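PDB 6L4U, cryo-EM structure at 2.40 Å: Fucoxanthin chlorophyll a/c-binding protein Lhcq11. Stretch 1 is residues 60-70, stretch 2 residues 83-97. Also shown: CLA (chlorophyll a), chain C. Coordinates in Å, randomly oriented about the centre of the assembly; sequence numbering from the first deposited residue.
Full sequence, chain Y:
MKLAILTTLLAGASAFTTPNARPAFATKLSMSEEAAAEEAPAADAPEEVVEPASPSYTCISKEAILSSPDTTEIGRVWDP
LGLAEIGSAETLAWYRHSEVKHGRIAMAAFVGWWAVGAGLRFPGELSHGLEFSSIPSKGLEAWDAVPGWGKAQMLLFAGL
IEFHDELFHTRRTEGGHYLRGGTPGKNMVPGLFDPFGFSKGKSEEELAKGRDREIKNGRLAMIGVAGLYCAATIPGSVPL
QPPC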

# COMPACT_ATOMS: atom_id res chain seq x y z
N ILE Y 60 -4.21 35.84 -63.63
CA ILE Y 60 -3.85 35.55 -65.01
C ILE Y 60 -4.39 34.17 -65.38
O ILE Y 60 -4.21 33.21 -64.63
CB ILE Y 60 -2.32 35.63 -65.22
CG1 ILE Y 60 -1.79 36.99 -64.76
CG2 ILE Y 60 -1.96 35.42 -66.68
CD1 ILE Y 60 -2.36 38.17 -65.53
N SER Y 61 -5.07 34.08 -66.52
CA SER Y 61 -5.65 32.83 -66.98
C SER Y 61 -4.58 31.94 -67.62
O SER Y 61 -3.40 32.28 -67.67
CB SER Y 61 -6.80 33.09 -67.96
OG SER Y 61 -7.35 31.88 -68.44
N LYS Y 62 -5.02 30.78 -68.13
CA LYS Y 62 -4.08 29.84 -68.73
C LYS Y 62 -3.68 30.28 -70.14
O LYS Y 62 -2.51 30.18 -70.51
CB LYS Y 62 -4.69 28.44 -68.77
CG LYS Y 62 -4.47 27.62 -67.50
CD LYS Y 62 -4.98 26.20 -67.66
CE LYS Y 62 -4.71 25.38 -66.41
NZ LYS Y 62 -4.65 23.92 -66.70
N GLU Y 63 -4.64 30.76 -70.93
CA GLU Y 63 -4.34 31.18 -72.29
C GLU Y 63 -3.55 32.48 -72.34
O GLU Y 63 -2.90 32.75 -73.36
CB GLU Y 63 -5.64 31.32 -73.10
CG GLU Y 63 -6.53 32.48 -72.67
CD GLU Y 63 -7.52 32.10 -71.58
OE1 GLU Y 63 -7.37 31.01 -70.98
OE2 GLU Y 63 -8.44 32.90 -71.31
N ALA Y 64 -3.58 33.27 -71.27
CA ALA Y 64 -2.72 34.45 -71.20
C ALA Y 64 -1.29 34.08 -70.84
O ALA Y 64 -0.36 34.85 -71.11
CB ALA Y 64 -3.27 35.45 -70.20
N ILE Y 65 -1.09 32.91 -70.22
CA ILE Y 65 0.26 32.45 -69.92
C ILE Y 65 0.90 31.86 -71.17
O ILE Y 65 2.04 32.20 -71.52
CB ILE Y 65 0.23 31.43 -68.77
CG1 ILE Y 65 -0.10 32.12 -67.45
CG2 ILE Y 65 1.55 30.69 -68.66
CD1 ILE Y 65 0.97 33.07 -66.97
N LEU Y 66 0.17 31.00 -71.89
CA LEU Y 66 0.70 30.31 -73.05
C LEU Y 66 0.63 31.14 -74.33
O LEU Y 66 0.81 30.58 -75.42
CB LEU Y 66 -0.03 28.99 -73.26
CG LEU Y 66 0.13 27.97 -72.14
CD1 LEU Y 66 -0.96 26.91 -72.21
CD2 LEU Y 66 1.51 27.33 -72.17
N SER Y 67 0.37 32.44 -74.23
CA SER Y 67 0.53 33.34 -75.37
C SER Y 67 1.92 33.94 -75.44
O SER Y 67 2.16 34.82 -76.27
CB SER Y 67 -0.52 34.45 -75.31
OG SER Y 67 -1.83 33.92 -75.22
N SER Y 68 2.85 33.48 -74.60
CA SER Y 68 4.21 33.98 -74.53
C SER Y 68 5.13 32.81 -74.23
O SER Y 68 4.91 32.10 -73.24
CB SER Y 68 4.37 35.05 -73.45
OG SER Y 68 3.58 36.19 -73.73
N PRO Y 69 6.16 32.56 -75.06
CA PRO Y 69 6.48 33.26 -76.30
C PRO Y 69 5.68 32.71 -77.48
O PRO Y 69 4.76 31.93 -77.26
CB PRO Y 69 7.97 32.98 -76.48
CG PRO Y 69 8.14 31.64 -75.89
CD PRO Y 69 7.20 31.58 -74.71
N ASP Y 70 6.04 33.12 -78.69
CA ASP Y 70 5.40 32.57 -79.88
C ASP Y 70 5.81 31.12 -80.07
O ASP Y 70 6.89 30.69 -79.67
CB ASP Y 70 5.75 33.40 -81.11
CG ASP Y 70 7.22 33.77 -81.16
OD1 ASP Y 70 7.89 33.66 -80.11
OD2 ASP Y 70 7.69 34.18 -82.24
N LEU Y 83 1.55 18.92 -69.00
CA LEU Y 83 1.69 19.48 -67.66
C LEU Y 83 0.94 20.79 -67.48
O LEU Y 83 0.73 21.21 -66.33
CB LEU Y 83 3.17 19.68 -67.33
CG LEU Y 83 4.03 18.42 -67.50
CD1 LEU Y 83 5.45 18.66 -67.03
CD2 LEU Y 83 3.42 17.24 -66.78
N ALA Y 84 0.54 21.46 -68.56
CA ALA Y 84 -0.27 22.66 -68.44
C ALA Y 84 -1.75 22.35 -68.24
O ALA Y 84 -2.50 23.24 -67.84
CB ALA Y 84 -0.10 23.55 -69.67
N GLU Y 85 -2.17 21.11 -68.50
CA GLU Y 85 -3.56 20.72 -68.38
C GLU Y 85 -3.91 20.16 -67.01
O GLU Y 85 -5.10 20.00 -66.71
CB GLU Y 85 -3.92 19.69 -69.46
CG GLU Y 85 -4.05 20.27 -70.86
CD GLU Y 85 -2.73 20.43 -71.58
OE1 GLU Y 85 -1.68 20.02 -71.03
OE2 GLU Y 85 -2.73 20.97 -72.71
N ILE Y 86 -2.92 19.85 -66.17
CA ILE Y 86 -3.16 19.29 -64.85
C ILE Y 86 -2.88 20.38 -63.83
O ILE Y 86 -1.73 20.79 -63.63
CB ILE Y 86 -2.29 18.06 -64.59
CG1 ILE Y 86 -2.59 16.97 -65.62
CG2 ILE Y 86 -2.56 17.53 -63.20
CD1 ILE Y 86 -1.59 15.85 -65.63
N GLY Y 87 -3.93 20.86 -63.18
CA GLY Y 87 -3.84 21.95 -62.25
C GLY Y 87 -4.85 23.04 -62.56
O GLY Y 87 -5.89 22.82 -63.18
N SER Y 88 -4.51 24.25 -62.13
CA SER Y 88 -5.34 25.42 -62.35
C SER Y 88 -4.53 26.50 -63.06
O SER Y 88 -3.36 26.31 -63.39
CB SER Y 88 -5.91 25.91 -61.02
OG SER Y 88 -4.87 26.19 -60.10
N ALA Y 89 -5.17 27.65 -63.28
CA ALA Y 89 -4.47 28.79 -63.85
C ALA Y 89 -3.46 29.39 -62.88
O ALA Y 89 -2.51 30.04 -63.31
CB ALA Y 89 -5.47 29.86 -64.30
N GLU Y 90 -3.66 29.18 -61.58
CA GLU Y 90 -2.67 29.56 -60.58
C GLU Y 90 -1.41 28.71 -60.72
O GLU Y 90 -0.29 29.20 -60.53
CB GLU Y 90 -3.28 29.45 -59.19
CG GLU Y 90 -2.32 29.50 -58.02
CD GLU Y 90 -3.00 29.24 -56.69
OE1 GLU Y 90 -2.52 29.74 -55.65
OE2 GLU Y 90 -4.03 28.53 -56.68
N THR Y 91 -1.57 27.43 -61.07
CA THR Y 91 -0.45 26.52 -61.24
C THR Y 91 0.37 26.81 -62.48
O THR Y 91 1.60 26.70 -62.43
CB THR Y 91 -0.95 25.08 -61.28
OG1 THR Y 91 -1.95 24.89 -60.27
CG2 THR Y 91 0.18 24.11 -61.02
N LEU Y 92 -0.27 27.19 -63.59
CA LEU Y 92 0.48 27.52 -64.80
C LEU Y 92 1.24 28.83 -64.65
O LEU Y 92 2.27 29.01 -65.30
CB LEU Y 92 -0.47 27.59 -65.99
CG LEU Y 92 0.17 27.48 -67.38
CD1 LEU Y 92 1.16 26.35 -67.42
CD2 LEU Y 92 -0.89 27.30 -68.44
N ALA Y 93 0.74 29.75 -63.82
CA ALA Y 93 1.47 30.98 -63.55
C ALA Y 93 2.74 30.71 -62.75
O ALA Y 93 3.73 31.43 -62.91
CB ALA Y 93 0.58 31.97 -62.81
N TRP Y 94 2.72 29.69 -61.89
CA TRP Y 94 3.95 29.28 -61.22
C TRP Y 94 4.92 28.64 -62.20
O TRP Y 94 6.14 28.75 -62.02
CB TRP Y 94 3.63 28.32 -60.08
CG TRP Y 94 4.83 27.89 -59.32
CD1 TRP Y 94 5.52 26.72 -59.46
CD2 TRP Y 94 5.51 28.63 -58.31
NE1 TRP Y 94 6.58 26.68 -58.60
CE2 TRP Y 94 6.60 27.85 -57.88
CE3 TRP Y 94 5.31 29.88 -57.73
CZ2 TRP Y 94 7.48 28.28 -56.89
CZ3 TRP Y 94 6.18 30.30 -56.75
CH2 TRP Y 94 7.25 29.51 -56.34
N TYR Y 95 4.40 27.97 -63.23
CA TYR Y 95 5.27 27.40 -64.25
C TYR Y 95 5.91 28.49 -65.11
O TYR Y 95 7.04 28.34 -65.56
CB TYR Y 95 4.48 26.43 -65.14
CG TYR Y 95 4.05 25.14 -64.48
CD1 TYR Y 95 4.59 24.73 -63.27
CD2 TYR Y 95 3.09 24.33 -65.08
CE1 TYR Y 95 4.18 23.55 -62.67
CE2 TYR Y 95 2.68 23.16 -64.49
CZ TYR Y 95 3.23 22.77 -63.29
OH TYR Y 95 2.83 21.60 -62.70
N ARG Y 96 5.19 29.59 -65.33
CA ARG Y 96 5.75 30.66 -66.16
C ARG Y 96 6.74 31.50 -65.38
O ARG Y 96 7.78 31.91 -65.92
CB ARG Y 96 4.62 31.53 -66.72
CG ARG Y 96 5.08 32.67 -67.62
CD ARG Y 96 6.01 32.20 -68.73
NE ARG Y 96 5.30 31.59 -69.84
CZ ARG Y 96 5.79 30.62 -70.60
NH1 ARG Y 96 7.01 30.16 -70.37
NH2 ARG Y 96 5.07 30.13 -71.59
N HIS Y 97 6.45 31.78 -64.10
CA HIS Y 97 7.36 32.57 -63.29
C HIS Y 97 8.66 31.82 -63.02
O HIS Y 97 9.73 32.44 -62.98
CB HIS Y 97 6.71 32.95 -61.96
CG HIS Y 97 7.46 33.99 -61.19
ND1 HIS Y 97 7.05 35.31 -61.14
CD2 HIS Y 97 8.59 33.92 -60.46
CE1 HIS Y 97 7.90 36.00 -60.40
NE2 HIS Y 97 8.85 35.18 -59.98
MG CLA C . 9.44 25.86 -70.84
CHA CLA C . 6.47 25.86 -72.61
CHB CLA C . 7.63 26.02 -67.97
CHC CLA C . 12.32 25.34 -69.19
CHD CLA C . 11.18 25.04 -74.02
NA CLA C . 7.42 25.89 -70.36
C1A CLA C . 6.38 25.98 -71.11
C2A CLA C . 5.05 26.16 -70.41
C3A CLA C . 5.49 26.27 -68.97
C4A CLA C . 6.95 26.04 -69.12
CMA CLA C . 5.27 27.71 -68.52
CAA CLA C . 4.20 24.87 -70.56
CBA CLA C . 3.55 24.22 -69.34
CGA CLA C . 4.35 23.02 -68.89
O1A CLA C . 4.31 21.96 -69.50
O2A CLA C . 5.20 23.14 -67.72
NB CLA C . 9.90 25.70 -68.86
C1B CLA C . 9.08 25.84 -67.82
C2B CLA C . 9.75 25.80 -66.49
C3B CLA C . 11.16 25.59 -66.87
C4B CLA C . 11.12 25.53 -68.36
CMB CLA C . 9.18 25.92 -65.11
CAB CLA C . 12.33 25.45 -65.97
CBB CLA C . 13.06 24.35 -65.95
NC CLA C . 11.32 25.31 -71.48
C1C CLA C . 12.36 25.16 -70.65
C2C CLA C . 13.64 24.77 -71.30
C3C CLA C . 13.28 24.69 -72.72
C4C CLA C . 11.84 25.04 -72.71
CMC CLA C . 14.99 24.52 -70.70
CAC CLA C . 14.17 24.34 -73.89
CBC CLA C . 14.06 22.85 -74.08
ND CLA C . 9.04 25.47 -72.80
C1D CLA C . 9.74 25.27 -74.04
C2D CLA C . 8.92 25.33 -75.27
C3D CLA C . 7.59 25.58 -74.66
C4D CLA C . 7.76 25.64 -73.29
CMD CLA C . 9.16 25.20 -76.75
CAD CLA C . 6.16 25.78 -74.95
OBD CLA C . 5.64 25.80 -76.13
CBD CLA C . 5.45 26.01 -73.69
CGD CLA C . 5.09 27.46 -73.71
O1D CLA C . 5.78 28.28 -73.15
O2D CLA C . 3.92 27.91 -74.45
CED CLA C . 3.86 29.27 -74.87
C1 CLA C . 6.49 22.54 -67.78
C2 CLA C . 6.93 21.91 -66.48
C3 CLA C . 8.24 21.85 -66.18
C4 CLA C . 9.27 22.40 -67.12
C5 CLA C . 8.70 21.21 -64.89
C6 CLA C . 9.22 19.79 -65.10
C7 CLA C . 10.74 19.76 -65.12
C8 CLA C . 11.28 18.34 -65.22
C9 CLA C . 11.89 17.91 -63.90
C10 CLA C . 12.30 18.28 -66.36
C11 CLA C . 12.91 16.90 -66.48
C12 CLA C . 14.35 17.00 -66.95
C13 CLA C . 14.41 17.43 -68.41
C14 CLA C . 13.98 16.30 -69.34
C15 CLA C . 15.82 17.91 -68.73
C16 CLA C . 16.85 16.78 -68.66
C17 CLA C . 18.15 17.19 -69.34
C18 CLA C . 18.75 18.43 -68.68
C19 CLA C . 19.08 19.49 -69.72
C20 CLA C . 19.97 18.06 -67.85

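One hydrogen bond joins the two stretches: Lys62 NZ donates to Ala84 O at 2.5 Å. A long, flexible side chain suits this place, because the Lys62 CA-to-CB bond points sideways and the chain, with chi2 to chi4 all t, must extend to bring its ammonium to a backbone carbonyl. On the way its methylenes serve as apolar surface, with Lys62 CG 3.7 Å from Leu92 CD2.

The apolar packing centres on Leu92, whose CA-to-CB bond points toward stretch 1 and whose branched apolar side chain offers surface to Lys62, Ile65 and Leu66. Ile65 CG2 lies 3.7 Å from Leu92 CG, and Leu66 CD1 lies 3.8 Å from Leu92 CD2. Ala89, whose side chain is a single methyl, fits where the backbones come close: the CA atoms of Lys62 and Ala89 are 5.0 Å apart, and Ala89 CB sits 3.6 Å from Ile60 O.

Arg96 links the protein contact to the pigment. Arg96 NH2 donates to CLA O1D at 2.5 Å, with a nearly straight angle of 170°. Ser68 O lies over one guanidinium face, and CLA CMA over the opposite one; although Ser68 O is only 2.6 Å from Arg96 NH2, the angle is too poor for a hydrogen bond.

Within stretch 2, Ser88 occupies the N-cap position, and Ser88 N donates to Thr91 OG1 at 3.2 Å, fastening the helix start. Before it, Gly87 adopts backbone angles that call for glycine.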